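Local structure of N-(5'-phosphoribosyl)anthranilate isomerase (Jonesia denitrificans, 4WUI) at residues V8-A19 with G186-A194. The protein probably catalyses the isomerisation of N-(5-phospho-beta-D-ribosyl)anthranilate to 1-(2-carboxyphenylamino)-1-deoxy-D-ribulose 5-phosphate, the third step from chorismate to tryptophan. Residues are numbered along the deposited sequence; the frame is centred on the assembly and turned at random. Where two conformers were deposited one is given.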
loop_
_atom_site.group_PDB
_atom_site.type_symbol
_atom_site.label_atom_id
_atom_site.label_comp_id
_atom_site.label_asym_id
_atom_site.label_seq_id
_atom_site.Cartn_x
_atom_site.Cartn_y
_atom_site.Cartn_z
ATOM N N VAL A 8 3.635 1.792 -4.126
ATOM C CA VAL A 8 4.453 2.674 -3.309
ATOM C C VAL A 8 3.487 3.600 -2.583
ATOM O O VAL A 8 2.654 4.263 -3.210
ATOM C CB VAL A 8 5.455 3.466 -4.139
ATOM C CG1 VAL A 8 6.367 4.227 -3.199
ATOM C CG2 VAL A 8 6.257 2.518 -5.053
ATOM N N CYS A 9 3.581 3.607 -1.260
ATOM C CA CYS A 9 2.632 4.332 -0.434
ATOM C C CYS A 9 3.254 5.571 0.173
ATOM O O CYS A 9 4.434 5.613 0.454
ATOM C CB CYS A 9 2.092 3.426 0.674
ATOM S SG CYS A 9 0.540 4.071 1.355
ATOM N N GLY A 10 2.443 6.578 0.430
ATOM C CA GLY A 10 2.928 7.736 1.141
ATOM C C GLY A 10 3.802 8.667 0.331
ATOM O O GLY A 10 4.798 9.174 0.850
ATOM N N LEU A 11 3.424 8.924 -0.924
ATOM C CA LEU A 11 4.153 9.884 -1.742
ATOM C C LEU A 11 3.633 11.277 -1.469
ATOM O O LEU A 11 2.457 11.488 -1.206
ATOM C CB LEU A 11 4.025 9.558 -3.219
ATOM C CG LEU A 11 5.033 8.474 -3.719
ATOM C CD1 LEU A 11 4.872 7.144 -3.092
ATOM C CD2 LEU A 11 4.986 8.381 -5.233
ATOM N N THR A 12 4.525 12.263 -1.581
ATOM C CA THR A 12 4.163 13.632 -1.240
ATOM C C THR A 12 4.584 14.686 -2.259
ATOM O O THR A 12 4.247 15.874 -2.066
ATOM C CB THR A 12 4.737 14.011 0.138
ATOM O OG1 THR A 12 6.170 13.963 0.050
ATOM C CG2 THR A 12 4.229 13.105 1.244
ATOM N N ASP A 13 5.250 14.312 -3.340
ATOM C CA ASP A 13 5.687 15.321 -4.305
ATOM C C ASP A 13 5.776 14.733 -5.707
ATOM O O ASP A 13 5.899 13.508 -5.879
ATOM C CB ASP A 13 6.977 16.052 -3.866
ATOM C CG ASP A 13 8.234 15.213 -3.834
ATOM O OD1 ASP A 13 8.193 13.952 -3.855
ATOM O OD2 ASP A 13 9.310 15.890 -3.822
ATOM N N PRO A 14 5.753 15.616 -6.712
ATOM C CA PRO A 14 5.956 15.167 -8.094
ATOM C C PRO A 14 7.287 14.475 -8.309
ATOM O O PRO A 14 7.364 13.577 -9.167
ATOM C CB PRO A 14 5.845 16.468 -8.903
ATOM C CG PRO A 14 4.861 17.265 -8.103
ATOM C CD PRO A 14 5.283 17.020 -6.678
ATOM N N HIS A 15 8.321 14.863 -7.587
ATOM C CA HIS A 15 9.619 14.239 -7.771
ATOM C C HIS A 15 9.501 12.719 -7.541
ATOM O O HIS A 15 10.082 11.918 -8.276
ATOM C CB HIS A 15 10.575 14.882 -6.761
ATOM C CG HIS A 15 12.004 14.576 -6.988
ATOM N ND1 HIS A 15 12.810 13.874 -6.108
ATOM C CD2 HIS A 15 12.806 14.955 -8.005
ATOM C CE1 HIS A 15 14.045 13.828 -6.589
ATOM N NE2 HIS A 15 14.053 14.449 -7.745
ATOM N N ALA A 16 8.739 12.327 -6.527
ATOM C CA ALA A 16 8.492 10.911 -6.235
ATOM C C ALA A 16 7.545 10.271 -7.241
ATOM O O ALA A 16 7.775 9.133 -7.652
ATOM C CB ALA A 16 7.981 10.767 -4.830
ATOM N N ILE A 17 6.492 10.972 -7.634
ATOM C CA ILE A 17 5.576 10.449 -8.639
ATOM C C ILE A 17 6.330 10.144 -9.920
ATOM O O ILE A 17 6.092 9.082 -10.529
ATOM C CB ILE A 17 4.393 11.407 -8.902
ATOM C CG1 ILE A 17 3.480 11.463 -7.653
ATOM C CG2 ILE A 17 3.600 10.978 -10.131
ATOM C CD1 ILE A 17 2.348 12.459 -7.752
ATOM N N ASP A 18 7.227 11.038 -10.345
ATOM C CA ASP A 18 7.977 10.801 -11.556
ATOM C C ASP A 18 8.773 9.504 -11.467
ATOM O O ASP A 18 8.844 8.735 -12.445
ATOM C CB ASP A 18 8.954 11.970 -11.809
ATOM C CG ASP A 18 8.277 13.234 -12.278
ATOM O OD1 ASP A 18 7.103 13.160 -12.676
ATOM O OD2 ASP A 18 8.938 14.296 -12.247
ATOM N N ALA A 19 9.389 9.247 -10.318
ATOM C CA ALA A 19 10.155 8.009 -10.143
ATOM C C ALA A 19 9.238 6.792 -10.181
ATOM O O ALA A 19 9.586 5.747 -10.744
ATOM C CB ALA A 19 10.929 8.060 -8.844
ATOM N N GLY A 186 8.219 10.953 4.767
ATOM C CA GLY A 186 7.487 11.740 3.824
ATOM C C GLY A 186 8.317 12.206 2.669
ATOM O O GLY A 186 7.818 13.055 1.938
ATOM N N VAL A 187 9.563 11.721 2.506
ATOM C CA VAL A 187 10.362 12.103 1.353
ATOM C C VAL A 187 10.778 10.823 0.616
ATOM O O VAL A 187 11.695 10.109 1.039
ATOM C CB VAL A 187 11.604 12.924 1.730
ATOM C CG1 VAL A 187 12.297 13.408 0.476
ATOM C CG2 VAL A 187 11.211 14.107 2.641
ATOM N N LYS A 188 10.092 10.515 -0.481
ATOM C CA LYS A 188 10.429 9.319 -1.254
ATOM C C LYS A 188 11.679 9.594 -2.077
ATOM O O LYS A 188 11.867 10.683 -2.629
ATOM C CB LYS A 188 9.263 8.853 -2.108
ATOM C CG LYS A 188 8.541 7.664 -1.503
ATOM C CD LYS A 188 7.857 7.989 -0.193
ATOM C CE LYS A 188 7.281 6.750 0.461
ATOM N NZ LYS A 188 6.573 7.078 1.712
ATOM N N ASP A 189 12.532 8.579 -2.168
ATOM C CA ASP A 189 13.838 8.660 -2.809
ATOM C C ASP A 189 13.755 7.958 -4.167
ATOM O O ASP A 189 13.592 6.740 -4.202
ATOM C CB ASP A 189 14.844 7.946 -1.889
ATOM C CG ASP A 189 16.275 8.006 -2.402
ATOM O OD1 ASP A 189 16.478 8.141 -3.622
ATOM O OD2 ASP A 189 17.226 7.934 -1.585
ATOM N N PRO A 190 13.891 8.697 -5.291
ATOM C CA PRO A 190 13.784 8.034 -6.599
ATOM C C PRO A 190 14.703 6.825 -6.766
ATOM O O PRO A 190 14.279 5.833 -7.342
ATOM C CB PRO A 190 14.153 9.169 -7.574
ATOM C CG PRO A 190 13.634 10.403 -6.887
ATOM C CD PRO A 190 14.021 10.165 -5.436
ATOM N N ALA A 191 15.947 6.919 -6.302
ATOM C CA ALA A 191 16.860 5.794 -6.479
ATOM C C ALA A 191 16.368 4.558 -5.734
ATOM O O ALA A 191 16.529 3.439 -6.228
ATOM C CB ALA A 191 18.260 6.166 -6.033
ATOM N N LYS A 192 15.822 4.742 -4.539
ATOM C CA LYS A 192 15.301 3.609 -3.789
ATOM C C LYS A 192 14.059 3.026 -4.446
ATOM O O LYS A 192 13.866 1.808 -4.415
ATOM C CB LYS A 192 15.023 3.956 -2.328
ATOM C CG LYS A 192 16.286 4.234 -1.528
ATOM C CD LYS A 192 15.953 4.506 -0.087
ATOM C CE LYS A 192 17.181 4.715 0.753
ATOM N NZ LYS A 192 16.808 4.788 2.184
ATOM N N ILE A 193 13.182 3.868 -4.990
ATOM C CA ILE A 193 12.023 3.353 -5.715
ATOM C C ILE A 193 12.465 2.490 -6.876
ATOM O O ILE A 193 11.967 1.383 -7.072
ATOM C CB ILE A 193 11.097 4.521 -6.171
ATOM C CG1 ILE A 193 10.389 5.152 -4.949
ATOM C CG2 ILE A 193 10.076 4.050 -7.194
ATOM C CD1 ILE A 193 9.694 6.462 -5.269
ATOM N N ALA A 194 13.414 2.994 -7.660
ATOM C CA ALA A 194 13.908 2.244 -8.798
ATOM C C ALA A 194 14.525 0.917 -8.358
ATOM O O ALA A 194 14.291 -0.144 -8.953
ATOM C CB ALA A 194 14.916 3.063 -9.595
HETATM O O HOH W 1 7.717 12.212 -1.675
HETATM O O HOH W 2 10.846 13.040 -3.691
#
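The imidazole of H15 meets the pyrrolidine of P190 obliquely, CE1 of H15 lying 3.5 Å from CG of P190, and the two side chains cross at about a right angle. A chi1 of -168° turns the H15 ring away from its own backbone N and carries it from the first turn of helix 14-22 to the first turn of helix 190-204. At its edge, in the ring plane, sits water 2, hydrogen-bonded to ND1. The same water donates to K188 O and to OD1 of D13, the N-cap residue. The carboxylate of D13 is the other flat group: from above its plane, A16 N gives OD1 a capping bond, while a further water bridges OD1 to T12 N and K188 N. Helix segments 14-19 and 190-194 run at 24° to each other, and the small A19 lets them pack closely, its CB 3.6 Å from P190 CB; I193 CD1 also lies against A19 CB. A16 CB touches K188 CB at 3.6 Å, where the helix meets short strand 187-188. Helix 14-22 is thus joined to helix 190-204 beside neighbouring strands 5-8 and 174-177, where the eight-stranded TIM barrel closes. T12, its OG1 set between backbone N and carbonyl carbon, donates to G186 O (2.7 Å), tying the loop after strand 5-8 to the turn before strand 187-188. G10 and G186 both adopt positive phi, which suits glycine, and G10 has no side chain to obstruct K188 NZ. K188 is long enough to bend at chi2, pass L11 CD1 and carry NZ to two carbonyls: C9 O is met in its plane at 2.9 Å, G10 O from above its plane. Salt-bridging E182 and hydrogen-bonded S178 complete the surroundings of NZ, and E182 and the carbonyl oxygens probably stabilise the charge of this buried ammonium.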